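Local coordinates for alpha-1,4-endofucoidanase (Mariniflexile fucanivorans, PDB 6DLH), which hydrolyses alpha-1,4-linked fucoidan from within the chain as a retaining glycoside hydrolase of family 107, and carries several bound calcium ions, at residues Asp66-Gln71 with Leu395-Tyr400; Asn264-Phe269 with Phe287-Phe292; Ser640-Leu645 with Thr721-Ile726. One frame throughout, in Å; residues are numbered along the deposited sequence.

Contact 1 of 3, residues Asp66-Gln71 with Leu395-Tyr400; sequences DDFLTQ and LTLQPY
Gln71 turns its CG anti to the backbone N (chi1 -169°) and stays extended beyond it, and this carries its amide from the last turn of helix 66-71 to the backbone of Leu397. Phe68, one turn earlier, also has CG anti to its N (chi1 169°), and its ring meets the side chain of Leu397.

The amide of Gln71 holds both backbone polar groups of Leu397. OE1 accepts from Leu397 N at 2.7 Å, with the N-H in the carbonyl plane and on a lone pair. NE2 donates to Leu397 O at 3.2 Å in a nearly straight bond (172°). The acceptor lies almost in the plane of the amide. Two bonds to one residue hold the amide's rotation and tie the loop to the helix. OE1 also touches Leu397 CB at 3.3 Å.

The apolar part lies beside this pair. Leu397 CD2 meets Phe68 CE1 at 3.7 Å, at the ring edge and in its plane. The two side chains cross obliquely. Thr396 lays its CG2 methyl against the start of the helix, 3.8 Å from Phe68 N and 3.9 Å from Asp67 CB.

One water joins the backbones. It accepts from Phe68 N at 2.8 Å and donates to Leu395 O. That carbonyl also accepts from Trp50, whose ring meets Phe68. Met48 of strand 46-49 touches both Phe68 and Leu397.

The segment 395-400 turns a corner at Thr396, and Gln398 is the N-cap residue of helix 399-415. The arrangement is a side-chain amide pairing with a backbone N-H and C=O, much as a neighbouring strand would. Here it joins the short helix after strand 46-49 to the loop leading into helix 399-415, in what is probably the catalytic domain, built on a parallel sheet.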
ATOM      1  N   ASP A  66      -3.913  -8.854  -0.511  1.00 29.63           N
ATOM      2  CA  ASP A  66      -4.655 -10.112  -0.486  1.00 29.91           C
ATOM      3  C   ASP A  66      -4.004 -11.180   0.394  1.00 27.62           C
ATOM      4  O   ASP A  66      -4.707 -11.933   1.064  1.00 27.86           O
ATOM      5  CB  ASP A  66      -4.982 -10.626  -1.894  1.00 31.41           C
ATOM      6  CG  ASP A  66      -5.905  -9.672  -2.626  1.00 33.96           C
ATOM      7  OD1 ASP A  66      -5.419  -8.598  -3.040  1.00 36.46           O
ATOM      8  OD2 ASP A  66      -7.110  -9.988  -2.739  1.00 34.48           O
ATOM      9  N   ASP A  67      -2.673 -11.272   0.367  1.00 27.73           N
ATOM     10  CA  ASP A  67      -1.963 -12.239   1.194  1.00 27.83           C
ATOM     11  C   ASP A  67      -2.217 -11.941   2.671  1.00 28.70           C
ATOM     12  O   ASP A  67      -2.456 -12.856   3.461  1.00 29.89           O
ATOM     13  CB  ASP A  67      -0.470 -12.284   0.856  1.00 28.95           C
ATOM     14  CG  ASP A  67      -0.170 -12.983  -0.462  1.00 30.98           C
ATOM     15  OD1 ASP A  67      -1.083 -13.638  -1.002  1.00 32.07           O
ATOM     16  OD2 ASP A  67       0.981 -12.877  -0.935  1.00 33.67           O
ATOM     17  N   PHE A  68      -2.166 -10.651   3.030  1.00 26.39           N
ATOM     18  CA  PHE A  68      -2.451 -10.227   4.390  1.00 24.71           C
ATOM     19  C   PHE A  68      -3.850 -10.704   4.773  1.00 24.40           C
ATOM     20  O   PHE A  68      -4.036 -11.328   5.814  1.00 22.90           O
ATOM     21  CB  PHE A  68      -2.242  -8.717   4.553  1.00 23.62           C
ATOM     22  CG  PHE A  68      -2.759  -8.111   5.840  1.00 24.07           C
ATOM     23  CD1 PHE A  68      -2.047  -8.232   7.026  1.00 23.83           C
ATOM     24  CD2 PHE A  68      -3.948  -7.398   5.864  1.00 24.43           C
ATOM     25  CE1 PHE A  68      -2.509  -7.654   8.199  1.00 24.60           C
ATOM     26  CE2 PHE A  68      -4.411  -6.812   7.035  1.00 24.87           C
ATOM     27  CZ  PHE A  68      -3.688  -6.939   8.204  1.00 24.69           C
ATOM     28  N   LEU A  69      -4.827 -10.434   3.906  1.00 25.04           N
ATOM     29  CA  LEU A  69      -6.209 -10.748   4.225  1.00 24.65           C
ATOM     30  C   LEU A  69      -6.406 -12.259   4.365  1.00 24.87           C
ATOM     31  O   LEU A  69      -7.194 -12.686   5.209  1.00 24.94           O
ATOM     32  CB  LEU A  69      -7.147 -10.119   3.190  1.00 24.63           C
ATOM     33  CG  LEU A  69      -7.230  -8.591   3.232  1.00 25.94           C
ATOM     34  CD1 LEU A  69      -8.266  -8.071   2.244  1.00 25.89           C
ATOM     35  CD2 LEU A  69      -7.529  -8.082   4.638  1.00 24.13           C
ATOM     36  N   THR A  70      -5.681 -13.057   3.568  1.00 23.70           N
ATOM     37  CA  THR A  70      -5.721 -14.510   3.702  1.00 24.06           C
ATOM     38  C   THR A  70      -5.233 -14.904   5.095  1.00 23.63           C
ATOM     39  O   THR A  70      -5.872 -15.705   5.772  1.00 24.55           O
ATOM     40  CB  THR A  70      -4.881 -15.220   2.629  1.00 24.01           C
ATOM     41  OG1 THR A  70      -5.581 -15.012   1.403  1.00 26.74           O
ATOM     42  CG2 THR A  70      -4.699 -16.709   2.871  1.00 23.11           C
ATOM     43  N   GLN A  71      -4.108 -14.317   5.512  1.00 23.56           N
ATOM     44  CA  GLN A  71      -3.489 -14.624   6.791  1.00 24.52           C
ATOM     45  C   GLN A  71      -4.434 -14.336   7.959  1.00 25.75           C
ATOM     46  O   GLN A  71      -4.354 -15.020   8.975  1.00 27.18           O
ATOM     47  CB  GLN A  71      -2.168 -13.872   6.950  1.00 24.03           C
ATOM     48  CG  GLN A  71      -1.329 -14.334   8.134  1.00 23.05           C
ATOM     49  CD  GLN A  71      -0.198 -13.376   8.421  1.00 23.40           C
ATOM     50  OE1 GLN A  71      -0.318 -12.169   8.214  1.00 22.88           O
ATOM     51  NE2 GLN A  71       0.912 -13.909   8.911  1.00 21.79           N
ATOM     52  N   LEU A 395       4.641  -8.789   3.044  1.00 27.75           N
ATOM     53  CA  LEU A 395       3.630  -7.862   3.517  1.00 26.26           C
ATOM     54  C   LEU A 395       2.531  -8.623   4.252  1.00 24.89           C
ATOM     55  O   LEU A 395       1.346  -8.388   4.039  1.00 23.82           O
ATOM     56  CB  LEU A 395       3.101  -7.048   2.329  1.00 26.28           C
ATOM     57  CG  LEU A 395       4.145  -6.220   1.576  1.00 26.24           C
ATOM     58  CD1 LEU A 395       3.500  -5.497   0.409  1.00 26.41           C
ATOM     59  CD2 LEU A 395       4.810  -5.208   2.501  1.00 26.09           C
ATOM     60  N   THR A 396       2.955  -9.543   5.125  1.00 25.59           N
ATOM     61  CA  THR A 396       2.063 -10.250   6.031  1.00 25.03           C
ATOM     62  C   THR A 396       2.590 -10.051   7.452  1.00 25.70           C
ATOM     63  O   THR A 396       3.719  -9.596   7.615  1.00 24.70           O
ATOM     64  CB  THR A 396       1.935 -11.725   5.627  1.00 24.71           C
ATOM     65  OG1 THR A 396       3.255 -12.275   5.586  1.00 24.55           O
ATOM     66  CG2 THR A 396       1.242 -11.919   4.294  1.00 21.83           C
ATOM     67  N   LEU A 397       1.772 -10.401   8.461  1.00 25.00           N
ATOM     68  CA  LEU A 397       2.075 -10.145   9.862  1.00 24.69           C
ATOM     69  C   LEU A 397       3.266 -10.989  10.303  1.00 25.18           C
ATOM     70  O   LEU A 397       3.413 -12.141   9.897  1.00 23.51           O
ATOM     71  CB  LEU A 397       0.870 -10.499  10.742  1.00 24.11           C
ATOM     72  CG  LEU A 397      -0.383  -9.630  10.611  1.00 25.13           C
ATOM     73  CD1 LEU A 397      -1.502 -10.203  11.469  1.00 24.55           C
ATOM     74  CD2 LEU A 397      -0.108  -8.184  11.003  1.00 23.63           C
ATOM     75  N   GLN A 398       4.098 -10.388  11.160  1.00 25.55           N
ATOM     76  CA  GLN A 398       4.956 -11.142  12.061  1.00 26.08           C
ATOM     77  C   GLN A 398       4.117 -12.207  12.765  1.00 25.46           C
ATOM     78  O   GLN A 398       3.017 -11.927  13.253  1.00 25.06           O
ATOM     79  CB  GLN A 398       5.570 -10.213  13.111  1.00 25.66           C
ATOM     80  CG  GLN A 398       6.703  -9.352  12.573  1.00 28.82           C
ATOM     81  CD  GLN A 398       7.980 -10.132  12.366  1.00 30.40           C
ATOM     82  OE1 GLN A 398       8.048 -11.337  12.614  1.00 31.79           O
ATOM     83  NE2 GLN A 398       9.015  -9.439  11.921  1.00 28.67           N
ATOM     84  N   PRO A 399       4.604 -13.466  12.830  1.00 25.14           N
ATOM     85  CA  PRO A 399       3.870 -14.538  13.498  1.00 23.94           C
ATOM     86  C   PRO A 399       3.371 -14.141  14.886  1.00 23.07           C
ATOM     87  O   PRO A 399       2.258 -14.507  15.248  1.00 23.28           O
ATOM     88  CB  PRO A 399       4.915 -15.664  13.557  1.00 24.74           C
ATOM     89  CG  PRO A 399       5.746 -15.441  12.311  1.00 24.37           C
ATOM     90  CD  PRO A 399       5.872 -13.932  12.234  1.00 25.10           C
ATOM     91  N   TYR A 400       4.166 -13.373  15.648  1.00 21.81           N
ATOM     92  CA  TYR A 400       3.749 -13.016  17.002  1.00 22.69           C
ATOM     93  C   TYR A 400       2.531 -12.095  16.988  1.00 22.71           C
ATOM     94  O   TYR A 400       1.677 -12.178  17.873  1.00 23.59           O
ATOM     95  CB  TYR A 400       4.885 -12.447  17.860  1.00 22.53           C
ATOM     96  CG  TYR A 400       5.269 -11.026  17.555  1.00 23.16           C
ATOM     97  CD1 TYR A 400       4.499  -9.956  17.998  1.00 23.73           C
ATOM     98  CD2 TYR A 400       6.402 -10.752  16.806  1.00 23.63           C
ATOM     99  CE1 TYR A 400       4.839  -8.646  17.687  1.00 23.39           C
ATOM    100  CE2 TYR A 400       6.765  -9.448  16.509  1.00 23.29           C
ATOM    101  CZ  TYR A 400       5.989  -8.397  16.960  1.00 23.21           C
ATOM    102  OH  TYR A 400       6.373  -7.126  16.663  1.00 24.06           O
TER
HETATM  103  O   HOH W   1      -0.534  -8.879   1.654  1.00 28.85           O

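Contact 2 of 3, residues Asn264-Phe269 with Phe287-Phe292; sequences NAAIAF and FDDYTF
Ile267 and Asp289 bring their backbones together where strand 266-269 meets the irregular segment 287-292, and Ile267 O accepts from both Asp289 N (2.6 Å) and Tyr290 N (3.2 Å). Two aspartates add side-chain bonds. Asp289 OD2 takes Ile267 N at 2.9 Å through its anti lone pair. Asp288 OD1 takes Phe269 N at 2.8 Å, nearly along its C-O axis. A water accepts from Phe292 N and lies close to Asp288 OD1 and Phe269 O.

With CG between its own N and carbonyl carbon (chi1 67°), Tyr290 brings its ring back toward the strand. The ring lies flat against Ala268, whose CB sits 3.4 Å from the ring centroid, a CH-pi contact over the face. Its hydroxyl bonds to Glu145. An alanine at Tyr290 would probably leave Glu145 without this partner and open a gap over the Ala268 methyl. Phe269 CE1 packs on Phe287 CB at 3.9 Å.

Asp289 OD1 forms a salt bridge with Arg38. Strand 266-269 pairs with strand 222-226 of the parallel sheet; segment 287-292 runs along its other side. Helix 249-259 packs on Ile267 and Phe287, while helix 228-233 touches Phe269.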
ATOM      1  N   ASN A 264     -19.681  11.075   5.652  1.00 47.93           N
ATOM      2  CA  ASN A 264     -19.712  10.308   6.886  1.00 46.84           C
ATOM      3  C   ASN A 264     -18.294   9.920   7.303  1.00 44.13           C
ATOM      4  O   ASN A 264     -18.107   9.260   8.321  1.00 46.21           O
ATOM      5  CB  ASN A 264     -20.587   9.059   6.757  1.00 49.08           C
ATOM      6  CG  ASN A 264     -22.059   9.368   6.595  1.00 52.16           C
ATOM      7  OD1 ASN A 264     -22.594  10.263   7.246  1.00 51.61           O
ATOM      8  ND2 ASN A 264     -22.728   8.608   5.744  1.00 52.11           N
ATOM      9  N   ALA A 265     -17.303  10.321   6.504  1.00 40.03           N
ATOM     10  CA  ALA A 265     -15.918  10.003   6.802  1.00 39.73           C
ATOM     11  C   ALA A 265     -15.504  10.686   8.107  1.00 38.71           C
ATOM     12  O   ALA A 265     -15.716  11.885   8.272  1.00 38.99           O
ATOM     13  CB  ALA A 265     -15.038  10.400   5.641  1.00 37.02           C
ATOM     14  N   ALA A 266     -14.926   9.902   9.029  1.00 37.22           N
ATOM     15  CA  ALA A 266     -14.445  10.400  10.313  1.00 32.69           C
ATOM     16  C   ALA A 266     -13.017  10.920  10.162  1.00 31.87           C
ATOM     17  O   ALA A 266     -12.190  10.275   9.514  1.00 33.31           O
ATOM     18  CB  ALA A 266     -14.534   9.303  11.344  1.00 31.76           C
ATOM     19  N   ILE A 267     -12.737  12.083  10.768  1.00 31.28           N
ATOM     20  CA  ILE A 267     -11.478  12.795  10.559  1.00 30.61           C
ATOM     21  C   ILE A 267     -10.741  12.907  11.890  1.00 30.48           C
ATOM     22  O   ILE A 267     -11.369  13.140  12.925  1.00 31.49           O
ATOM     23  CB  ILE A 267     -11.706  14.204   9.950  1.00 30.24           C
ATOM     24  CG1 ILE A 267     -12.773  14.236   8.843  1.00 28.78           C
ATOM     25  CG2 ILE A 267     -10.394  14.843   9.506  1.00 28.30           C
ATOM     26  CD1 ILE A 267     -12.517  13.300   7.675  1.00 28.06           C
ATOM     27  N   ALA A 268      -9.407  12.774  11.838  1.00 29.38           N
ATOM     28  CA  ALA A 268      -8.566  12.977  13.007  1.00 30.94           C
ATOM     29  C   ALA A 268      -7.262  13.644  12.588  1.00 30.88           C
ATOM     30  O   ALA A 268      -6.670  13.249  11.592  1.00 32.35           O
ATOM     31  CB  ALA A 268      -8.302  11.663  13.710  1.00 30.17           C
ATOM     32  N   PHE A 269      -6.815  14.624  13.388  1.00 31.06           N
ATOM     33  CA  PHE A 269      -5.561  15.329  13.172  1.00 30.63           C
ATOM     34  C   PHE A 269      -4.611  15.051  14.333  1.00 30.02           C
ATOM     35  O   PHE A 269      -5.020  15.083  15.488  1.00 29.28           O
ATOM     36  CB  PHE A 269      -5.820  16.836  13.068  1.00 32.09           C
ATOM     37  CG  PHE A 269      -6.675  17.241  11.894  1.00 34.15           C
ATOM     38  CD1 PHE A 269      -8.058  17.267  11.997  1.00 33.58           C
ATOM     39  CD2 PHE A 269      -6.093  17.583  10.681  1.00 34.98           C
ATOM     40  CE1 PHE A 269      -8.840  17.635  10.914  1.00 35.09           C
ATOM     41  CE2 PHE A 269      -6.877  17.951   9.597  1.00 34.05           C
ATOM     42  CZ  PHE A 269      -8.249  17.972   9.717  1.00 34.20           C
ATOM     43  N   PHE A 287     -12.882  19.961  13.608  1.00 45.68           N
ATOM     44  CA  PHE A 287     -12.901  19.081  12.447  1.00 46.87           C
ATOM     45  C   PHE A 287     -12.479  17.654  12.803  1.00 44.61           C
ATOM     46  O   PHE A 287     -12.404  16.803  11.921  1.00 45.68           O
ATOM     47  CB  PHE A 287     -12.140  19.723  11.279  1.00 49.19           C
ATOM     48  CG  PHE A 287     -12.673  21.082  10.901  1.00 52.56           C
ATOM     49  CD1 PHE A 287     -13.877  21.209  10.219  1.00 55.04           C
ATOM     50  CD2 PHE A 287     -12.001  22.238  11.270  1.00 55.48           C
ATOM     51  CE1 PHE A 287     -14.383  22.460   9.898  1.00 58.40           C
ATOM     52  CE2 PHE A 287     -12.510  23.489  10.955  1.00 57.72           C
ATOM     53  CZ  PHE A 287     -13.700  23.598  10.270  1.00 57.31           C
ATOM     54  N   ASP A 288     -12.248  17.396  14.099  1.00 42.38           N
ATOM     55  CA  ASP A 288     -11.929  16.067  14.602  1.00 36.73           C
ATOM     56  C   ASP A 288     -13.217  15.309  14.918  1.00 35.15           C
ATOM     57  O   ASP A 288     -14.027  15.765  15.721  1.00 32.95           O
ATOM     58  CB  ASP A 288     -11.056  16.151  15.855  1.00 35.88           C
ATOM     59  CG  ASP A 288      -9.592  16.432  15.574  1.00 35.72           C
ATOM     60  OD1 ASP A 288      -8.916  15.534  15.010  1.00 35.29           O
ATOM     61  OD2 ASP A 288      -9.134  17.537  15.930  1.00 34.45           O
ATOM     62  N   ASP A 289     -13.391  14.141  14.289  1.00 33.54           N
ATOM     63  CA  ASP A 289     -14.476  13.237  14.631  1.00 33.14           C
ATOM     64  C   ASP A 289     -13.978  12.238  15.671  1.00 31.59           C
ATOM     65  O   ASP A 289     -14.770  11.695  16.434  1.00 30.50           O
ATOM     66  CB  ASP A 289     -15.022  12.506  13.399  1.00 34.99           C
ATOM     67  CG  ASP A 289     -15.675  13.428  12.384  1.00 35.78           C
ATOM     68  OD1 ASP A 289     -16.802  13.888  12.654  1.00 39.48           O
ATOM     69  OD2 ASP A 289     -15.053  13.680  11.340  1.00 35.22           O
ATOM     70  N   TYR A 290     -12.662  11.986  15.666  1.00 31.74           N
ATOM     71  CA  TYR A 290     -12.036  11.125  16.660  1.00 30.36           C
ATOM     72  C   TYR A 290     -10.635  11.629  16.980  1.00 30.11           C
ATOM     73  O   TYR A 290     -10.068  12.426  16.230  1.00 29.59           O
ATOM     74  CB  TYR A 290     -12.036   9.657  16.211  1.00 29.12           C
ATOM     75  CG  TYR A 290     -11.175   9.304  15.023  1.00 27.83           C
ATOM     76  CD1 TYR A 290     -11.487   9.746  13.741  1.00 28.96           C
ATOM     77  CD2 TYR A 290     -10.072   8.480  15.170  1.00 27.57           C
ATOM     78  CE1 TYR A 290     -10.712   9.405  12.643  1.00 27.07           C
ATOM     79  CE2 TYR A 290      -9.288   8.121  14.082  1.00 27.49           C
ATOM     80  CZ  TYR A 290      -9.612   8.580  12.815  1.00 27.30           C
ATOM     81  OH  TYR A 290      -8.836   8.225  11.751  1.00 25.99           O
ATOM     82  N   THR A 291     -10.089  11.147  18.101  1.00 29.07           N
ATOM     83  CA  THR A 291      -8.746  11.515  18.511  1.00 28.34           C
ATOM     84  C   THR A 291      -7.740  10.672  17.743  1.00 28.03           C
ATOM     85  O   THR A 291      -7.866   9.450  17.699  1.00 31.20           O
ATOM     86  CB  THR A 291      -8.549  11.366  20.025  1.00 27.83           C
ATOM     87  OG1 THR A 291      -8.736   9.997  20.385  1.00 27.47           O
ATOM     88  CG2 THR A 291      -9.501  12.237  20.814  1.00 27.16           C
ATOM     89  N   PHE A 292      -6.751  11.344  17.148  1.00 26.87           N
ATOM     90  CA  PHE A 292      -5.645  10.677  16.485  1.00 26.00           C
ATOM     91  C   PHE A 292      -5.021   9.674  17.453  1.00 26.91           C
ATOM     92  O   PHE A 292      -4.780   8.514  17.091  1.00 26.36           O
ATOM     93  CB  PHE A 292      -4.623  11.707  15.998  1.00 25.05           C
ATOM     94  CG  PHE A 292      -3.580  11.169  15.055  1.00 24.68           C
ATOM     95  CD1 PHE A 292      -2.432  10.558  15.537  1.00 25.16           C
ATOM     96  CD2 PHE A 292      -3.733  11.294  13.681  1.00 24.51           C
ATOM     97  CE1 PHE A 292      -1.465  10.075  14.667  1.00 25.17           C
ATOM     98  CE2 PHE A 292      -2.769  10.809  12.811  1.00 23.69           C
ATOM     99  CZ  PHE A 292      -1.637  10.198  13.305  1.00 25.05           C
TER
HETATM  100  O   HOH W   2      -7.146  14.230  16.837  1.00 28.97           O

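Contact 3 of 3, residues Ser640-Leu645 with Thr721-Ile726; sequences SPILNL and TAEILI
Leu643 and Ile724 turn to the buried face of a parallel strand pair, and Leu645 packs on Ile724 beside them, whereas Ile642 and Glu723 meet on its more exposed face. The backbones of 642-644 and 721-726 run in the same direction, 25° apart. The ladder has four hydrogen bonds. Glu723 N bonds to Pro641 O and Leu643 N to Glu723 O. Leu725 N bonds to Leu643 O, and Leu645 N to Leu725 O at 3.0 Å in an almost straight line (178°). The donors alternate between the strands, as in any parallel pair.

On the buried side, Leu645 CD2 reaches Ile724 CG2 at 3.7 Å, and the two side chains cross. Leu645 CB lies 3.8 Å from Ile726 CG1. Leu643 CB is a little further from Ile724 CG1, at 4.1 Å. Tyr654, Tyr656 and Leu658 of strand 654-659 close over these groups: Leu643 touches Leu658, Leu645 touches both tyrosines, and Ile726 touches Tyr654.

The other face is looser. Glu723 turns CG anti to its N (chi1 175°) and extends beyond it. It lies side by side with Ile642, pointing the same way, and OE1 comes within 3.7 Å of Ile642 CG1. OE2 has a weak hydrogen bond to Ser708. Ile642 CG2 meets Leu725 CB at 4.1 Å. Asn644 is on this face too. Apolar atoms thus lie beside a carboxylate, in keeping with a surface partly open to solvent.

Strand 642-649 is the outermost strand of a four-stranded mixed sheet. It pairs in parallel with 720-729, which in turn runs antiparallel to 705-713. Joining the first strand of a domain in parallel to its last is characteristic of immunoglobulin-like beta sandwiches, and fits the putative Ig domain assigned here.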
ATOM      1  N   SER A 640      33.823   1.837 -22.832  1.00 58.45           N
ATOM      2  CA  SER A 640      34.749   2.866 -23.277  1.00 56.99           C
ATOM      3  C   SER A 640      36.096   2.220 -23.595  1.00 58.82           C
ATOM      4  O   SER A 640      36.340   1.083 -23.190  1.00 54.65           O
ATOM      5  CB  SER A 640      34.885   3.930 -22.223  1.00 56.47           C
ATOM      6  OG  SER A 640      35.700   4.996 -22.679  1.00 59.36           O
ATOM      7  N   PRO A 641      36.982   2.887 -24.376  1.00 62.08           N
ATOM      8  CA  PRO A 641      38.366   2.430 -24.538  1.00 61.42           C
ATOM      9  C   PRO A 641      39.194   2.551 -23.259  1.00 60.64           C
ATOM     10  O   PRO A 641      40.036   1.697 -22.985  1.00 61.10           O
ATOM     11  CB  PRO A 641      38.930   3.333 -25.651  1.00 61.95           C
ATOM     12  CG  PRO A 641      37.704   3.902 -26.339  1.00 63.98           C
ATOM     13  CD  PRO A 641      36.680   4.047 -25.232  1.00 63.62           C
ATOM     14  N   ILE A 642      38.955   3.619 -22.484  1.00 62.91           N
ATOM     15  CA  ILE A 642      39.600   3.791 -21.190  1.00 62.05           C
ATOM     16  C   ILE A 642      38.549   3.775 -20.080  1.00 58.07           C
ATOM     17  O   ILE A 642      37.807   4.741 -19.901  1.00 59.45           O
ATOM     18  CB  ILE A 642      40.461   5.070 -21.126  1.00 60.20           C
ATOM     19  CG1 ILE A 642      41.491   5.139 -22.255  1.00 60.39           C
ATOM     20  CG2 ILE A 642      41.119   5.189 -19.759  1.00 61.16           C
ATOM     21  CD1 ILE A 642      42.303   6.420 -22.263  1.00 57.33           C
ATOM     22  N   LEU A 643      38.525   2.671 -19.327  1.00 52.24           N
ATOM     23  CA  LEU A 643      37.745   2.572 -18.106  1.00 50.46           C
ATOM     24  C   LEU A 643      38.561   3.164 -16.962  1.00 51.58           C
ATOM     25  O   LEU A 643      39.431   2.494 -16.406  1.00 53.02           O
ATOM     26  CB  LEU A 643      37.386   1.105 -17.838  1.00 45.58           C
ATOM     27  CG  LEU A 643      36.072   0.622 -18.453  1.00 46.64           C
ATOM     28  CD1 LEU A 643      36.192   0.455 -19.963  1.00 46.99           C
ATOM     29  CD2 LEU A 643      35.616  -0.682 -17.812  1.00 46.02           C
ATOM     30  N   ASN A 644      38.282   4.436 -16.652  1.00 51.57           N
ATOM     31  CA  ASN A 644      38.885   5.132 -15.527  1.00 51.65           C
ATOM     32  C   ASN A 644      38.162   4.712 -14.247  1.00 53.82           C
ATOM     33  O   ASN A 644      36.983   5.015 -14.071  1.00 59.04           O
ATOM     34  CB  ASN A 644      38.871   6.649 -15.742  1.00 51.14           C
ATOM     35  CG  ASN A 644      39.802   7.397 -14.809  1.00 53.27           C
ATOM     36  OD1 ASN A 644      40.561   6.787 -14.055  1.00 52.34           O
ATOM     37  ND2 ASN A 644      39.755   8.720 -14.857  1.00 51.50           N
ATOM     38  N   LEU A 645      38.885   4.009 -13.363  1.00 50.38           N
ATOM     39  CA  LEU A 645      38.311   3.360 -12.193  1.00 45.96           C
ATOM     40  C   LEU A 645      38.586   4.172 -10.928  1.00 42.51           C
ATOM     41  O   LEU A 645      39.122   5.277 -10.990  1.00 39.56           O
ATOM     42  CB  LEU A 645      38.876   1.939 -12.088  1.00 46.83           C
ATOM     43  CG  LEU A 645      37.931   0.810 -12.500  1.00 51.55           C
ATOM     44  CD1 LEU A 645      37.246   1.097 -13.829  1.00 49.70           C
ATOM     45  CD2 LEU A 645      38.664  -0.525 -12.548  1.00 49.31           C
ATOM     46  N   THR A 721      39.874  -5.648 -26.735  1.00 54.52           N
ATOM     47  CA  THR A 721      40.640  -5.278 -25.555  1.00 52.37           C
ATOM     48  C   THR A 721      40.287  -3.853 -25.147  1.00 50.72           C
ATOM     49  O   THR A 721      39.908  -3.039 -25.986  1.00 51.72           O
ATOM     50  CB  THR A 721      42.160  -5.415 -25.748  1.00 54.81           C
ATOM     51  OG1 THR A 721      42.658  -4.327 -26.534  1.00 55.60           O
ATOM     52  CG2 THR A 721      42.590  -6.754 -26.310  1.00 48.74           C
ATOM     53  N   ALA A 722      40.431  -3.580 -23.847  1.00 47.39           N
ATOM     54  CA  ALA A 722      40.224  -2.257 -23.287  1.00 46.45           C
ATOM     55  C   ALA A 722      41.359  -1.946 -22.317  1.00 44.78           C
ATOM     56  O   ALA A 722      42.054  -2.856 -21.856  1.00 43.09           O
ATOM     57  CB  ALA A 722      38.876  -2.204 -22.601  1.00 45.01           C
ATOM     58  N   GLU A 723      41.532  -0.651 -22.023  1.00 41.81           N
ATOM     59  CA  GLU A 723      42.452  -0.189 -20.996  1.00 41.21           C
ATOM     60  C   GLU A 723      41.680   0.108 -19.705  1.00 42.93           C
ATOM     61  O   GLU A 723      40.613   0.725 -19.740  1.00 40.51           O
ATOM     62  CB  GLU A 723      43.191   1.055 -21.492  1.00 39.13           C
ATOM     63  CG  GLU A 723      44.079   1.686 -20.437  1.00 43.18           C
ATOM     64  CD  GLU A 723      44.730   3.001 -20.825  1.00 43.67           C
ATOM     65  OE1 GLU A 723      44.732   3.325 -22.021  1.00 47.35           O
ATOM     66  OE2 GLU A 723      45.232   3.700 -19.925  1.00 47.11           O
ATOM     67  N   ILE A 724      42.238  -0.340 -18.570  1.00 42.33           N
ATOM     68  CA  ILE A 724      41.770   0.017 -17.236  1.00 45.45           C
ATOM     69  C   ILE A 724      42.850   0.858 -16.553  1.00 46.75           C
ATOM     70  O   ILE A 724      44.007   0.451 -16.494  1.00 49.03           O
ATOM     71  CB  ILE A 724      41.414  -1.248 -16.421  1.00 46.89           C
ATOM     72  CG1 ILE A 724      40.056  -1.843 -16.814  1.00 46.10           C
ATOM     73  CG2 ILE A 724      41.467  -0.967 -14.926  1.00 48.25           C
ATOM     74  CD1 ILE A 724      40.022  -2.543 -18.153  1.00 44.60           C
ATOM     75  N   LEU A 725      42.453   2.024 -16.027  1.00 50.18           N
ATOM     76  CA  LEU A 725      43.358   3.018 -15.467  1.00 50.26           C
ATOM     77  C   LEU A 725      42.958   3.303 -14.017  1.00 53.84           C
ATOM     78  O   LEU A 725      41.866   3.807 -13.758  1.00 55.70           O
ATOM     79  CB  LEU A 725      43.251   4.277 -16.337  1.00 53.40           C
ATOM     80  CG  LEU A 725      44.012   5.519 -15.868  1.00 57.55           C
ATOM     81  CD1 LEU A 725      45.498   5.392 -16.173  1.00 60.37           C
ATOM     82  CD2 LEU A 725      43.457   6.773 -16.533  1.00 53.64           C
ATOM     83  N   ILE A 726      43.848   2.955 -13.077  1.00 51.60           N
ATOM     84  CA  ILE A 726      43.646   3.180 -11.652  1.00 48.25           C
ATOM     85  C   ILE A 726      44.770   4.073 -11.133  1.00 49.79           C
ATOM     86  O   ILE A 726      45.945   3.724 -11.248  1.00 49.97           O
ATOM     87  CB  ILE A 726      43.615   1.854 -10.862  1.00 45.73           C
ATOM     88  CG1 ILE A 726      42.465   0.939 -11.285  1.00 46.23           C
ATOM     89  CG2 ILE A 726      43.589   2.125  -9.365  1.00 47.88           C
ATOM     90  CD1 ILE A 726      42.658  -0.509 -10.891  1.00 47.44           C
TER

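Overall arrangement
Contacts 1 and 2 lie in the part with the parallel sheet, probably the catalytic domain, and contact 2 is nested inside the chain loop closed by contact 1. Their centres are 28 Å apart and they do not touch. Contact 3 lies in the last Ig-like domain of this chain, with its centre about 62 Å from that of contact 2. Contact 2 is the buried one; contacts 1 and 3 are partly buried. No helix or strand is common to any two. Contact 1 uses a side-chain amide and a water between helix and loop. Contact 2 depends on buried carboxylates and aromatic rings beside a strand of that sheet. Contact 3 relies on regular backbone pairing with aliphatic packing.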